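Long-range contacts in conserved exported protein (Bacteroides fragilis, PDB 3CLW), which probably hydrolyses O-glycosidic bonds, as expected of a TIM-barrel enzyme of glycoside hydrolase family 30: residues A[61-66]-A[391-396]; A[94-99]-A[133-138]; A[275-280]-A[309-314]; A[461-466]-A[476-481]. All blocks are in the same frame, centred on the assembly; numbering follows the deposited sequence.

Interaction 1. Residues A[61-66]-A[391-396]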
loop_
_atom_site.group_PDB
_atom_site.type_symbol
_atom_site.label_atom_id
_atom_site.label_comp_id
_atom_site.label_asym_id
_atom_site.label_seq_id
_atom_site.Cartn_x
_atom_site.Cartn_y
_atom_site.Cartn_z
ATOM N N ILE A 61 -14.314 -12.314 6.327
ATOM C CA ILE A 61 -13.278 -13.329 6.456
ATOM C C ILE A 61 -11.843 -12.814 6.341
ATOM O O ILE A 61 -10.893 -13.562 6.603
ATOM C CB ILE A 61 -13.468 -14.540 5.490
ATOM C CG1 ILE A 61 -13.366 -14.114 4.032
ATOM C CG2 ILE A 61 -14.755 -15.330 5.809
ATOM C CD1 ILE A 61 -13.048 -15.286 3.142
ATOM N N GLY A 62 -11.685 -11.543 5.980
ATOM C CA GLY A 62 -10.360 -11.009 5.679
ATOM C C GLY A 62 -10.371 -9.547 5.262
ATOM O O GLY A 62 -11.375 -8.855 5.431
ATOM N N MET A 63 -9.243 -9.089 4.728
ATOM C CA MET A 63 -9.129 -7.706 4.257
ATOM C C MET A 63 -9.933 -7.433 2.979
ATOM O O MET A 63 -10.354 -6.310 2.768
ATOM C CB MET A 63 -7.664 -7.344 4.034
ATOM C CG MET A 63 -6.901 -6.824 5.286
ATOM S SD MET A 63 -5.108 -6.715 5.074
ATOM C CE MET A 63 -4.744 -5.910 6.508
ATOM N N ALA A 64 -10.125 -8.462 2.147
ATOM C CA ALA A 64 -10.657 -8.331 0.797
ATOM C C ALA A 64 -10.008 -7.130 0.067
ATOM O O ALA A 64 -10.694 -6.225 -0.390
ATOM C CB ALA A 64 -12.188 -8.203 0.799
ATOM N N LEU A 65 -8.678 -7.148 -0.008
ATOM C CA LEU A 65 -7.925 -6.169 -0.762
ATOM C C LEU A 65 -8.379 -6.079 -2.209
ATOM O O LEU A 65 -8.848 -7.061 -2.808
ATOM C CB LEU A 65 -6.438 -6.486 -0.717
ATOM C CG LEU A 65 -5.789 -6.471 0.662
ATOM C CD1 LEU A 65 -4.442 -7.047 0.501
ATOM C CD2 LEU A 65 -5.738 -5.046 1.269
ATOM N N THR A 66 -8.209 -4.882 -2.775
ATOM C CA THR A 66 -8.762 -4.596 -4.071
ATOM C C THR A 66 -7.725 -4.142 -5.087
ATOM O O THR A 66 -8.083 -3.728 -6.191
ATOM C CB THR A 66 -9.930 -3.570 -3.952
ATOM O OG1 THR A 66 -9.553 -2.539 -3.051
ATOM C CG2 THR A 66 -11.184 -4.251 -3.418
ATOM N N LYS A 391 -3.592 -7.794 14.565
ATOM C CA LYS A 391 -4.701 -6.845 14.666
ATOM C C LYS A 391 -4.668 -5.791 13.528
ATOM O O LYS A 391 -5.685 -5.126 13.251
ATOM C CB LYS A 391 -4.714 -6.178 16.040
ATOM C CG LYS A 391 -5.054 -7.162 17.188
ATOM C CD LYS A 391 -6.531 -7.555 17.128
ATOM C CE LYS A 391 -6.877 -8.600 18.183
ATOM N NZ LYS A 391 -8.346 -8.887 18.131
ATOM N N MET A 392 -3.491 -5.650 12.908
ATOM C CA MET A 392 -3.264 -4.779 11.782
ATOM C C MET A 392 -4.057 -5.323 10.620
ATOM O O MET A 392 -4.601 -4.553 9.847
ATOM C CB MET A 392 -1.768 -4.663 11.439
ATOM C CG MET A 392 -0.969 -3.713 12.391
ATOM S SD MET A 392 0.825 -3.735 12.336
ATOM C CE MET A 392 1.147 -5.359 13.081
ATOM N N LEU A 393 -4.166 -6.647 10.501
ATOM C CA LEU A 393 -4.974 -7.175 9.418
ATOM C C LEU A 393 -6.409 -6.723 9.622
ATOM O O LEU A 393 -7.045 -6.219 8.713
ATOM C CB LEU A 393 -4.878 -8.714 9.311
ATOM C CG LEU A 393 -5.583 -9.364 8.099
ATOM C CD1 LEU A 393 -4.977 -10.711 7.720
ATOM C CD2 LEU A 393 -7.064 -9.569 8.375
ATOM N N TRP A 394 -6.917 -6.911 10.831
ATOM C CA TRP A 394 -8.315 -6.615 11.125
ATOM C C TRP A 394 -8.679 -5.112 11.099
ATOM O O TRP A 394 -9.754 -4.719 10.623
ATOM C CB TRP A 394 -8.733 -7.365 12.398
ATOM C CG TRP A 394 -8.503 -8.843 12.184
ATOM C CD1 TRP A 394 -7.559 -9.641 12.803
ATOM C CD2 TRP A 394 -9.177 -9.690 11.223
ATOM N NE1 TRP A 394 -7.660 -10.925 12.310
ATOM C CE2 TRP A 394 -8.614 -10.971 11.327
ATOM C CE3 TRP A 394 -10.202 -9.472 10.275
ATOM C CZ2 TRP A 394 -9.053 -12.049 10.543
ATOM C CZ3 TRP A 394 -10.615 -10.511 9.493
ATOM C CH2 TRP A 394 -10.038 -11.798 9.620
ATOM N N THR A 395 -7.770 -4.267 11.546
ATOM C CA THR A 395 -8.047 -2.829 11.518
ATOM C C THR A 395 -7.992 -2.291 10.088
ATOM O O THR A 395 -8.752 -1.377 9.751
ATOM C CB THR A 395 -7.117 -2.014 12.433
ATOM O OG1 THR A 395 -5.755 -2.184 12.022
ATOM C CG2 THR A 395 -7.281 -2.460 13.894
ATOM N N THR A 396 -7.124 -2.866 9.254
ATOM C CA THR A 396 -7.141 -2.554 7.808
ATOM C C THR A 396 -8.480 -2.974 7.211
ATOM O O THR A 396 -9.117 -2.210 6.484
ATOM C CB THR A 396 -6.004 -3.245 7.026
ATOM O OG1 THR A 396 -4.747 -2.857 7.573
ATOM C CG2 THR A 396 -6.027 -2.847 5.557
#

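Interaction 2. Residues A[94-99]-A[133-138]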
loop_
_atom_site.group_PDB
_atom_site.type_symbol
_atom_site.label_atom_id
_atom_site.label_comp_id
_atom_site.label_asym_id
_atom_site.label_seq_id
_atom_site.Cartn_x
_atom_site.Cartn_y
_atom_site.Cartn_z
ATOM N N CYS A 94 14.350 -13.085 -13.022
ATOM C CA CYS A 94 14.012 -12.082 -14.024
ATOM C C CYS A 94 13.461 -12.813 -15.241
ATOM O O CYS A 94 14.090 -13.761 -15.741
ATOM C CB CYS A 94 15.239 -11.204 -14.407
ATOM S SG CYS A 94 14.831 -9.776 -15.440
ATOM N N PHE A 95 12.311 -12.357 -15.741
ATOM C CA PHE A 95 11.768 -12.923 -16.995
ATOM C C PHE A 95 12.741 -12.788 -18.184
ATOM O O PHE A 95 12.759 -13.649 -19.064
ATOM C CB PHE A 95 10.420 -12.284 -17.382
ATOM C CG PHE A 95 9.318 -12.474 -16.354
ATOM C CD1 PHE A 95 9.041 -13.728 -15.834
ATOM C CD2 PHE A 95 8.567 -11.382 -15.914
ATOM C CE1 PHE A 95 7.987 -13.895 -14.900
ATOM C CE2 PHE A 95 7.523 -11.536 -14.975
ATOM C CZ PHE A 95 7.248 -12.787 -14.466
ATOM N N LEU A 96 13.530 -11.717 -18.198
ATOM C CA LEU A 96 14.429 -11.447 -19.305
ATOM C C LEU A 96 15.851 -11.831 -18.930
ATOM O O LEU A 96 16.291 -11.597 -17.812
ATOM C CB LEU A 96 14.367 -9.960 -19.728
ATOM C CG LEU A 96 15.341 -9.383 -20.763
ATOM C CD1 LEU A 96 15.111 -10.001 -22.127
ATOM C CD2 LEU A 96 15.132 -7.856 -20.860
ATOM N N SER A 97 16.560 -12.406 -19.888
ATOM C CA SER A 97 17.934 -12.786 -19.693
ATOM C C SER A 97 18.894 -11.942 -20.563
ATOM O O SER A 97 18.478 -11.266 -21.514
ATOM C CB SER A 97 18.103 -14.303 -19.939
ATOM O OG SER A 97 17.787 -14.604 -21.273
ATOM N N PRO A 98 20.196 -11.954 -20.217
ATOM C CA PRO A 98 21.125 -11.073 -20.936
ATOM C C PRO A 98 21.176 -11.304 -22.462
ATOM O O PRO A 98 21.510 -10.389 -23.189
ATOM C CB PRO A 98 22.472 -11.383 -20.286
ATOM C CG PRO A 98 22.128 -11.943 -18.930
ATOM C CD PRO A 98 20.875 -12.740 -19.172
ATOM N N ASP A 99 20.848 -12.494 -22.941
ATOM C CA ASP A 99 20.680 -12.700 -24.378
ATOM C C ASP A 99 19.380 -12.135 -24.993
ATOM O O ASP A 99 19.145 -12.299 -26.197
ATOM C CB ASP A 99 20.819 -14.189 -24.741
ATOM C CG ASP A 99 19.729 -15.084 -24.106
ATOM O OD1 ASP A 99 18.722 -14.592 -23.544
ATOM O OD2 ASP A 99 19.896 -16.315 -24.180
ATOM N N PRO A 133 16.791 -4.939 -14.614
ATOM C CA PRO A 133 17.487 -6.231 -14.703
ATOM C C PRO A 133 18.995 -6.071 -14.518
ATOM O O PRO A 133 19.556 -5.091 -14.999
ATOM C CB PRO A 133 17.116 -6.747 -16.104
ATOM C CG PRO A 133 15.778 -6.135 -16.360
ATOM C CD PRO A 133 15.827 -4.756 -15.720
ATOM N N TYR A 134 19.633 -7.003 -13.792
ATOM C CA TYR A 134 21.039 -6.812 -13.438
ATOM C C TYR A 134 21.939 -6.400 -14.624
ATOM O O TYR A 134 22.816 -5.562 -14.475
ATOM C CB TYR A 134 21.616 -8.020 -12.693
ATOM C CG TYR A 134 21.630 -9.293 -13.456
ATOM C CD1 TYR A 134 20.474 -10.105 -13.540
ATOM C CD2 TYR A 134 22.781 -9.732 -14.086
ATOM C CE1 TYR A 134 20.479 -11.292 -14.233
ATOM C CE2 TYR A 134 22.778 -10.926 -14.811
ATOM C CZ TYR A 134 21.641 -11.697 -14.870
ATOM O OH TYR A 134 21.650 -12.909 -15.567
ATOM N N PHE A 135 21.709 -7.002 -15.777
ATOM C CA PHE A 135 22.534 -6.811 -16.954
ATOM C C PHE A 135 22.357 -5.456 -17.655
ATOM O O PHE A 135 23.084 -5.160 -18.604
ATOM C CB PHE A 135 22.314 -7.970 -17.952
ATOM C CG PHE A 135 20.858 -8.320 -18.183
ATOM C CD1 PHE A 135 20.243 -9.331 -17.438
ATOM C CD2 PHE A 135 20.098 -7.636 -19.150
ATOM C CE1 PHE A 135 18.923 -9.660 -17.646
ATOM C CE2 PHE A 135 18.772 -7.962 -19.357
ATOM C CZ PHE A 135 18.187 -8.969 -18.597
ATOM N N MET A 136 21.398 -4.646 -17.202
ATOM C CA MET A 136 21.131 -3.316 -17.748
ATOM C C MET A 136 21.746 -2.270 -16.837
ATOM O O MET A 136 21.703 -1.095 -17.141
ATOM C CB MET A 136 19.612 -3.014 -17.761
ATOM C CG MET A 136 18.789 -3.737 -18.831
ATOM S SD MET A 136 17.157 -2.993 -19.136
ATOM C CE MET A 136 16.567 -4.351 -20.039
ATOM N N THR A 137 22.229 -2.685 -15.673
ATOM C CA THR A 137 22.602 -1.711 -14.642
ATOM C C THR A 137 24.043 -1.242 -14.838
ATOM O O THR A 137 24.771 -1.825 -15.642
ATOM C CB THR A 137 22.447 -2.308 -13.248
ATOM O OG1 THR A 137 23.340 -3.416 -13.118
ATOM C CG2 THR A 137 21.000 -2.772 -13.011
ATOM N N ARG A 138 24.417 -0.153 -14.159
ATOM C CA ARG A 138 25.798 0.338 -14.175
ATOM C C ARG A 138 26.746 -0.591 -13.378
ATOM O O ARG A 138 27.893 -0.781 -13.770
ATOM C CB ARG A 138 25.876 1.808 -13.710
ATOM C CG ARG A 138 25.346 2.806 -14.784
ATOM C CD ARG A 138 25.489 4.278 -14.434
ATOM N NE ARG A 138 24.769 4.658 -13.209
ATOM C CZ ARG A 138 25.346 4.839 -12.014
ATOM N NH1 ARG A 138 26.650 4.688 -11.870
ATOM N NH2 ARG A 138 24.622 5.192 -10.955
#

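Interaction 3. Residues A[275-280]-A[309-314]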
loop_
_atom_site.group_PDB
_atom_site.type_symbol
_atom_site.label_atom_id
_atom_site.label_comp_id
_atom_site.label_asym_id
_atom_site.label_seq_id
_atom_site.Cartn_x
_atom_site.Cartn_y
_atom_site.Cartn_z
ATOM N N ALA A 275 2.554 8.893 -5.686
ATOM C CA ALA A 275 2.717 7.827 -4.692
ATOM C C ALA A 275 3.863 8.092 -3.750
ATOM O O ALA A 275 4.994 8.318 -4.187
ATOM C CB ALA A 275 2.919 6.437 -5.378
ATOM N N ALA A 276 3.573 8.048 -2.456
ATOM C CA ALA A 276 4.618 8.101 -1.438
ATOM C C ALA A 276 4.299 7.143 -0.294
ATOM O O ALA A 276 3.149 6.734 -0.113
ATOM C CB ALA A 276 4.804 9.531 -0.903
ATOM N N HIS A 277 5.334 6.810 0.472
ATOM C CA HIS A 277 5.236 5.882 1.601
ATOM C C HIS A 277 5.064 6.615 2.913
ATOM O O HIS A 277 5.528 7.751 3.064
ATOM C CB HIS A 277 6.476 4.983 1.619
ATOM C CG HIS A 277 6.687 4.252 0.328
ATOM N ND1 HIS A 277 7.821 3.521 0.052
ATOM C CD2 HIS A 277 5.920 4.187 -0.785
ATOM C CE1 HIS A 277 7.732 3.011 -1.164
ATOM N NE2 HIS A 277 6.574 3.372 -1.679
ATOM N N ASP A 278 4.372 5.966 3.841
ATOM C CA ASP A 278 4.062 6.502 5.180
ATOM C C ASP A 278 5.234 6.495 6.162
ATOM O O ASP A 278 5.133 7.065 7.247
ATOM C CB ASP A 278 2.949 5.676 5.799
ATOM C CG ASP A 278 1.624 5.925 5.150
ATOM O OD1 ASP A 278 1.108 7.062 5.249
ATOM O OD2 ASP A 278 1.084 4.969 4.561
ATOM N N TYR A 279 6.315 5.818 5.810
ATOM C CA TYR A 279 7.451 5.675 6.714
ATOM C C TYR A 279 7.928 6.999 7.338
ATOM O O TYR A 279 7.925 8.022 6.675
ATOM C CB TYR A 279 8.611 5.005 5.980
ATOM C CG TYR A 279 8.295 3.603 5.480
ATOM C CD1 TYR A 279 8.118 2.539 6.388
ATOM C CD2 TYR A 279 8.196 3.334 4.118
ATOM C CE1 TYR A 279 7.837 1.247 5.953
ATOM C CE2 TYR A 279 7.916 2.037 3.663
ATOM C CZ TYR A 279 7.741 0.993 4.599
ATOM O OH TYR A 279 7.484 -0.292 4.195
ATOM N N TRP A 280 8.317 6.946 8.618
ATOM C CA TRP A 280 8.923 8.065 9.380
ATOM C C TRP A 280 8.068 9.304 9.572
ATOM O O TRP A 280 8.565 10.352 9.966
ATOM C CB TRP A 280 10.310 8.437 8.837
ATOM C CG TRP A 280 11.062 7.256 8.400
ATOM C CD1 TRP A 280 11.434 6.963 7.125
ATOM C CD2 TRP A 280 11.492 6.159 9.221
ATOM N NE1 TRP A 280 12.084 5.745 7.089
ATOM C CE2 TRP A 280 12.130 5.224 8.361
ATOM C CE3 TRP A 280 11.407 5.871 10.601
ATOM C CZ2 TRP A 280 12.698 4.017 8.834
ATOM C CZ3 TRP A 280 11.950 4.651 11.084
ATOM C CH2 TRP A 280 12.594 3.743 10.195
ATOM N N TRP A 309 -1.711 8.481 -3.529
ATOM C CA TRP A 309 -1.710 7.085 -3.046
ATOM C C TRP A 309 -0.626 6.931 -1.983
ATOM O O TRP A 309 0.560 7.289 -2.198
ATOM C CB TRP A 309 -1.411 6.090 -4.173
ATOM C CG TRP A 309 -2.579 5.654 -5.037
ATOM C CD1 TRP A 309 -3.795 6.296 -5.190
ATOM C CD2 TRP A 309 -2.627 4.499 -5.899
ATOM N NE1 TRP A 309 -4.586 5.597 -6.071
ATOM C CE2 TRP A 309 -3.897 4.494 -6.522
ATOM C CE3 TRP A 309 -1.717 3.448 -6.193
ATOM C CZ2 TRP A 309 -4.279 3.510 -7.425
ATOM C CZ3 TRP A 309 -2.106 2.468 -7.112
ATOM C CH2 TRP A 309 -3.378 2.505 -7.703
ATOM N N ALA A 310 -1.024 6.429 -0.817
ATOM C CA ALA A 310 -0.048 5.973 0.174
ATOM C C ALA A 310 0.297 4.533 -0.267
ATOM O O ALA A 310 -0.565 3.642 -0.294
ATOM C CB ALA A 310 -0.626 6.069 1.605
ATOM N N SER A 311 1.522 4.320 -0.726
ATOM C CA SER A 311 1.779 3.120 -1.526
ATOM C C SER A 311 2.703 2.084 -0.883
ATOM O O SER A 311 3.029 1.071 -1.508
ATOM C CB SER A 311 2.319 3.505 -2.900
ATOM O OG SER A 311 3.502 4.297 -2.734
ATOM N N GLU A 312 3.137 2.336 0.347
ATOM C CA GLU A 312 3.910 1.347 1.110
ATOM C C GLU A 312 4.011 1.747 2.550
ATOM O O GLU A 312 4.314 2.878 2.856
ATOM C CB GLU A 312 5.318 1.150 0.548
ATOM C CG GLU A 312 5.982 -0.152 1.031
ATOM C CD GLU A 312 7.462 -0.220 0.746
ATOM O OE1 GLU A 312 7.883 -0.181 -0.428
ATOM O OE2 GLU A 312 8.224 -0.335 1.717
ATOM N N TYR A 313 3.740 0.797 3.439
ATOM C CA TYR A 313 4.032 0.943 4.859
ATOM C C TYR A 313 4.173 -0.415 5.551
ATOM O O TYR A 313 3.516 -1.383 5.175
ATOM C CB TYR A 313 2.938 1.741 5.581
ATOM C CG TYR A 313 3.270 1.948 7.043
ATOM C CD1 TYR A 313 4.346 2.784 7.427
ATOM C CD2 TYR A 313 2.567 1.250 8.050
ATOM C CE1 TYR A 313 4.675 2.954 8.755
ATOM C CE2 TYR A 313 2.880 1.410 9.379
ATOM C CZ TYR A 313 3.930 2.255 9.735
ATOM O OH TYR A 313 4.238 2.410 11.072
ATOM N N CYS A 314 5.021 -0.459 6.575
ATOM C CA CYS A 314 4.995 -1.517 7.608
ATOM C C CYS A 314 5.599 -0.925 8.888
ATOM O O CYS A 314 6.260 0.125 8.827
ATOM C CB CYS A 314 5.751 -2.767 7.161
ATOM S SG CYS A 314 7.505 -2.541 6.943
#

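Interaction 4. Residues A[461-466]-A[476-481]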
loop_
_atom_site.group_PDB
_atom_site.type_symbol
_atom_site.label_atom_id
_atom_site.label_comp_id
_atom_site.label_asym_id
_atom_site.label_seq_id
_atom_site.Cartn_x
_atom_site.Cartn_y
_atom_site.Cartn_z
ATOM N N LYS A 461 -30.795 2.553 11.684
ATOM C CA LYS A 461 -29.855 1.487 12.053
ATOM C C LYS A 461 -28.712 1.218 11.059
ATOM O O LYS A 461 -28.806 1.541 9.859
ATOM C CB LYS A 461 -30.589 0.180 12.370
ATOM C CG LYS A 461 -31.395 -0.375 11.227
ATOM C CD LYS A 461 -32.185 -1.595 11.680
ATOM C CE LYS A 461 -33.171 -2.102 10.604
ATOM N NZ LYS A 461 -32.489 -2.576 9.355
ATOM N N GLY A 462 -27.641 0.626 11.594
ATOM C CA GLY A 462 -26.546 0.096 10.801
ATOM C C GLY A 462 -25.928 -1.157 11.397
ATOM O O GLY A 462 -26.000 -1.386 12.596
ATOM N N LYS A 463 -25.323 -1.974 10.543
ATOM C CA LYS A 463 -24.545 -3.120 10.981
ATOM C C LYS A 463 -23.191 -2.684 11.507
ATOM O O LYS A 463 -22.519 -1.825 10.920
ATOM C CB LYS A 463 -24.408 -4.128 9.845
ATOM C CG LYS A 463 -25.729 -4.790 9.536
ATOM C CD LYS A 463 -25.681 -5.690 8.307
ATOM C CE LYS A 463 -27.023 -6.356 8.123
ATOM N NZ LYS A 463 -26.960 -7.452 7.134
ATOM N N VAL A 464 -22.809 -3.248 12.643
ATOM C CA VAL A 464 -21.584 -2.852 13.286
ATOM C C VAL A 464 -20.605 -4.020 13.253
ATOM O O VAL A 464 -20.987 -5.183 13.507
ATOM C CB VAL A 464 -21.836 -2.374 14.729
ATOM C CG1 VAL A 464 -20.534 -2.171 15.478
ATOM C CG2 VAL A 464 -22.666 -1.112 14.728
ATOM N N TYR A 465 -19.350 -3.686 12.916
ATOM C CA TYR A 465 -18.225 -4.625 12.871
ATOM C C TYR A 465 -17.095 -4.031 13.683
ATOM O O TYR A 465 -16.734 -2.870 13.488
ATOM C CB TYR A 465 -17.805 -4.853 11.432
ATOM C CG TYR A 465 -18.926 -5.323 10.547
ATOM C CD1 TYR A 465 -19.153 -6.696 10.339
ATOM C CD2 TYR A 465 -19.777 -4.411 9.910
ATOM C CE1 TYR A 465 -20.204 -7.132 9.502
ATOM C CE2 TYR A 465 -20.813 -4.842 9.075
ATOM C CZ TYR A 465 -21.031 -6.196 8.888
ATOM O OH TYR A 465 -22.059 -6.629 8.060
ATOM N N LEU A 466 -16.534 -4.823 14.591
ATOM C CA LEU A 466 -15.705 -4.313 15.679
ATOM C C LEU A 466 -14.399 -5.083 15.870
ATOM O O LEU A 466 -14.413 -6.325 15.952
ATOM C CB LEU A 466 -16.515 -4.370 16.973
ATOM C CG LEU A 466 -16.126 -3.570 18.207
ATOM C CD1 LEU A 466 -16.097 -2.095 17.872
ATOM C CD2 LEU A 466 -17.134 -3.809 19.311
ATOM N N MET A 476 -21.420 -7.288 15.013
ATOM C CA MET A 476 -22.098 -6.990 16.267
ATOM C C MET A 476 -23.607 -6.776 16.128
ATOM O O MET A 476 -24.247 -6.244 17.040
ATOM C CB MET A 476 -21.440 -5.791 16.962
ATOM C CG MET A 476 -19.945 -5.971 17.277
ATOM S SD MET A 476 -19.446 -7.291 18.426
ATOM C CE MET A 476 -20.069 -6.595 19.957
ATOM N N GLY A 477 -24.178 -7.199 15.000
ATOM C CA GLY A 477 -25.602 -7.025 14.727
ATOM C C GLY A 477 -25.993 -5.619 14.275
ATOM O O GLY A 477 -25.155 -4.701 14.248
ATOM N N GLU A 478 -27.271 -5.445 13.926
ATOM C CA GLU A 478 -27.794 -4.120 13.603
ATOM C C GLU A 478 -27.963 -3.316 14.875
ATOM O O GLU A 478 -28.504 -3.805 15.864
ATOM C CB GLU A 478 -29.105 -4.201 12.834
ATOM C CG GLU A 478 -28.901 -4.384 11.355
ATOM C CD GLU A 478 -30.156 -4.807 10.612
ATOM O OE1 GLU A 478 -30.972 -5.568 11.186
ATOM O OE2 GLU A 478 -30.318 -4.393 9.435
ATOM N N GLN A 479 -27.485 -2.079 14.829
ATOM C CA GLN A 479 -27.383 -1.220 15.991
ATOM C C GLN A 479 -28.132 0.080 15.749
ATOM O O GLN A 479 -28.158 0.568 14.624
ATOM C CB GLN A 479 -25.913 -0.909 16.227
ATOM C CG GLN A 479 -25.455 -1.045 17.645
ATOM C CD GLN A 479 -25.130 -2.465 18.010
ATOM O OE1 GLN A 479 -23.971 -2.802 18.231
ATOM N NE2 GLN A 479 -26.154 -3.314 18.080
ATOM N N PRO A 480 -28.769 0.641 16.801
ATOM C CA PRO A 480 -29.384 1.960 16.587
ATOM C C PRO A 480 -28.313 3.002 16.361
ATOM O O PRO A 480 -27.359 3.067 17.138
ATOM C CB PRO A 480 -30.128 2.234 17.904
ATOM C CG PRO A 480 -29.460 1.341 18.944
ATOM C CD PRO A 480 -28.988 0.122 18.173
ATOM N N LEU A 481 -28.474 3.812 15.315
ATOM C CA LEU A 481 -27.490 4.866 15.001
ATOM C C LEU A 481 -27.396 5.995 16.039
ATOM O O LEU A 481 -26.326 6.590 16.210
ATOM C CB LEU A 481 -27.709 5.447 13.600
ATOM C CG LEU A 481 -27.584 4.409 12.485
ATOM C CD1 LEU A 481 -28.016 5.000 11.160
ATOM C CD2 LEU A 481 -26.167 3.838 12.397
#

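Interaction 1. Residues A[61-66]-A[391-396]
The carbonyl oxygen of I61 lies at the edge of the W394 indole, near the ring plane, with I61 O 3.6 Å from W394 CH2. The neighbouring ring carbon takes up the backbone beyond it, W394 CZ3 lying 3.8 Å from G62 N. No hydrogen bond crosses between 61-66 and 391-396, and the contact rests on van der Waals packing. The indole is fixed from its own side: W394 NE1 bonds to T389, and L393 CD2 rests over the middle of one ring face.

The second half of the contact belongs to M63, whose chain runs extended beyond CG (chi2 169°) between L393 and T396. Its CG lies 3.5 Å from L393 O and 4.0 Å from L393 CG, while M63 SD is 4.0 Å from T396 CG2. The modelled position of the terminal methyl is doubtful. In the fold, this joins the loop leading into barrel strand 68-71 to the first turns of helix 391-400, which comes directly after strand 386-389 and before strand 408-414.

While the T396 methyl lies near the M63 sulfur, the threonine hydroxyl is engaged within the helix. T396 OG1 donates to M392 O over 2.8 Å, and T396 N reaches the same oxygen from the opposite face of the carbonyl plane. W356 of strand 353-356 also bonds to T396 OG1 through its indole nitrogen, and its side chain touches both M63 and M392.

Interaction 2. Residues A[94-99]-A[133-138]
P98 lies across one face of the F135 ring, its CA 3.9 Å from the ring centroid and only 9° off the normal, a CH-pi contact over the centre. The proline ring continues the cover toward one side, with P98 CG 3.5 Å from F135 CD1. P133 CB lies against the opposite face, toward the rim, so the phenyl group is sandwiched between two prolines. Its edge is used as well: L96 O sits near the ring plane, 3.3 Å from F135 CE1, and the leucine side chain crosses the phenylalanine at about a right angle, L96 CG reaching F135 CZ at 3.6 Å.

F135 takes the less common first torsion that sets CG between the backbone N and the carbonyl carbon (chi1 46°), and its CD1 stands over the centre of the Y134 ring. At the far end of that tyrosine, Y134 OH comes 3.5 Å from P98 CG. Deeper in, L96 CD2 meets M136 CE at 3.9 Å, and C94 SG packs on P133. These loops follow the successive barrel strands 68-71 and 125-128, and F163 of helix 157-173 backs C94 and L96.

With no hydrogen bond between the segments, cohesion rests on dispersion, on C-H groups facing a pi cloud, and probably on weak attraction between the ring-edge hydrogens and the carbonyl oxygen.

Interaction 3. Residues A[275-280]-A[309-314]
Y279 and E312 meet through a short hydrogen bond, Y279 OH donating to E312 OE2 over 2.6 Å. The anti lone pair of that oxygen is used, and ring and carboxylate planes stand 82° apart. The other oxygen turns to the imidazole, E312 OE1 lying 3.3 Å from H277 CE1; E312 CB lies over the same ring, modelled closer than is plausible. CG stands anti to the backbone N (chi1 -162°), and the extended chain beyond it ends at the Y279 hydroxyl. C314 SG adds a sulfur-aromatic contact at the edge of the Y279 ring, 3.9 Å from Y279 CE1.

Behind these side chains lie two neighbouring parallel strands of the TIM barrel, 270-276 and 307-310, joined through helix 285-300 as a beta-alpha-beta unit. A276 N donates to W309 O, and A276 O accepts from S311 N, which approaches 41° out of the carbonyl plane. Further along, D278 N reaches E312 O at 3.2 Å.

E312 follows the seventh barrel strand and E186 the fourth, positions consistent with the nucleophile and acid/base of clan A glycosidases. H277 is held from both nitrogens, ND1 by E186 and NE2 by E231, which is also hydrogen-bonded to S311 OG. Farther out, D278 forms a salt bridge with R292 of the connecting helix; Y313 CD1 lies 3.6 Å from D278 CB, and the Y313 hydroxyl bonds to E317.

Interaction 4. Residues A[461-466]-A[476-481]
K461 reaches across to E478 and shows how a lysine can use its whole length in a strand pair. Its CB touches the backbone, 3.3 Å from Q479 O. The first torsion puts CG between the backbone N and the carbonyl carbon (chi1 61°), and the chain then crosses the glutamate at a slant, K461 CD at 3.9 Å from E478 CD and K461 CE at 3.8 Å from E478 OE2. A bend at the last torsion (chi4 63°) brings NZ round to E478 OE2, 2.8 Å away, in a salt bridge, the nitrogen approaching from well above the carboxylate plane. K463 flanks the glutamate with its aliphatic part, K463 CG lying 3.7 Å from E478 CG.

The backbones form an antiparallel hairpin. G462 and Q479 are a hydrogen-bonded pair with both bonds made, but V464 divides its bonds between two residues, taking M476 N on its oxygen and giving its N-H to G477 O, a beta bulge. On the face away from the salt bridge V464 CG2 packs on Q479 CB at 3.6 Å, and L466 CB meets M476 CG at 3.8 Å. L481 closes the end of the pair, its CD2 3.6 Å from G462 N.

Strand 461-467 pairs along its other edge with strand 490-495, whose I494 touches V464 and L481, while L484 of strand 484-486 packs against V464 and Q479.

How the interactions relate
From the N terminus, the chain first passes 61-66, whose partner arrives only at 391-396, so interaction 1 closes a loop spanning most of the barrel. Nested within it are two smaller loops in series: interaction 2, joining the segments after strands 68-71 and 125-128, and interaction 3, joining neighbouring strands 270-276 and 307-310. Interaction 4 opens after interaction 1 has closed and ties a C-terminal hairpin; none of the loops cross. Interactions 1 and 3 are the nearest pair, centres about 17 Å apart, whereas interactions 2 and 4 lie about 54 Å apart on opposite sides of the chain's centre, one at the barrel's periphery, the other among the C-terminal strands.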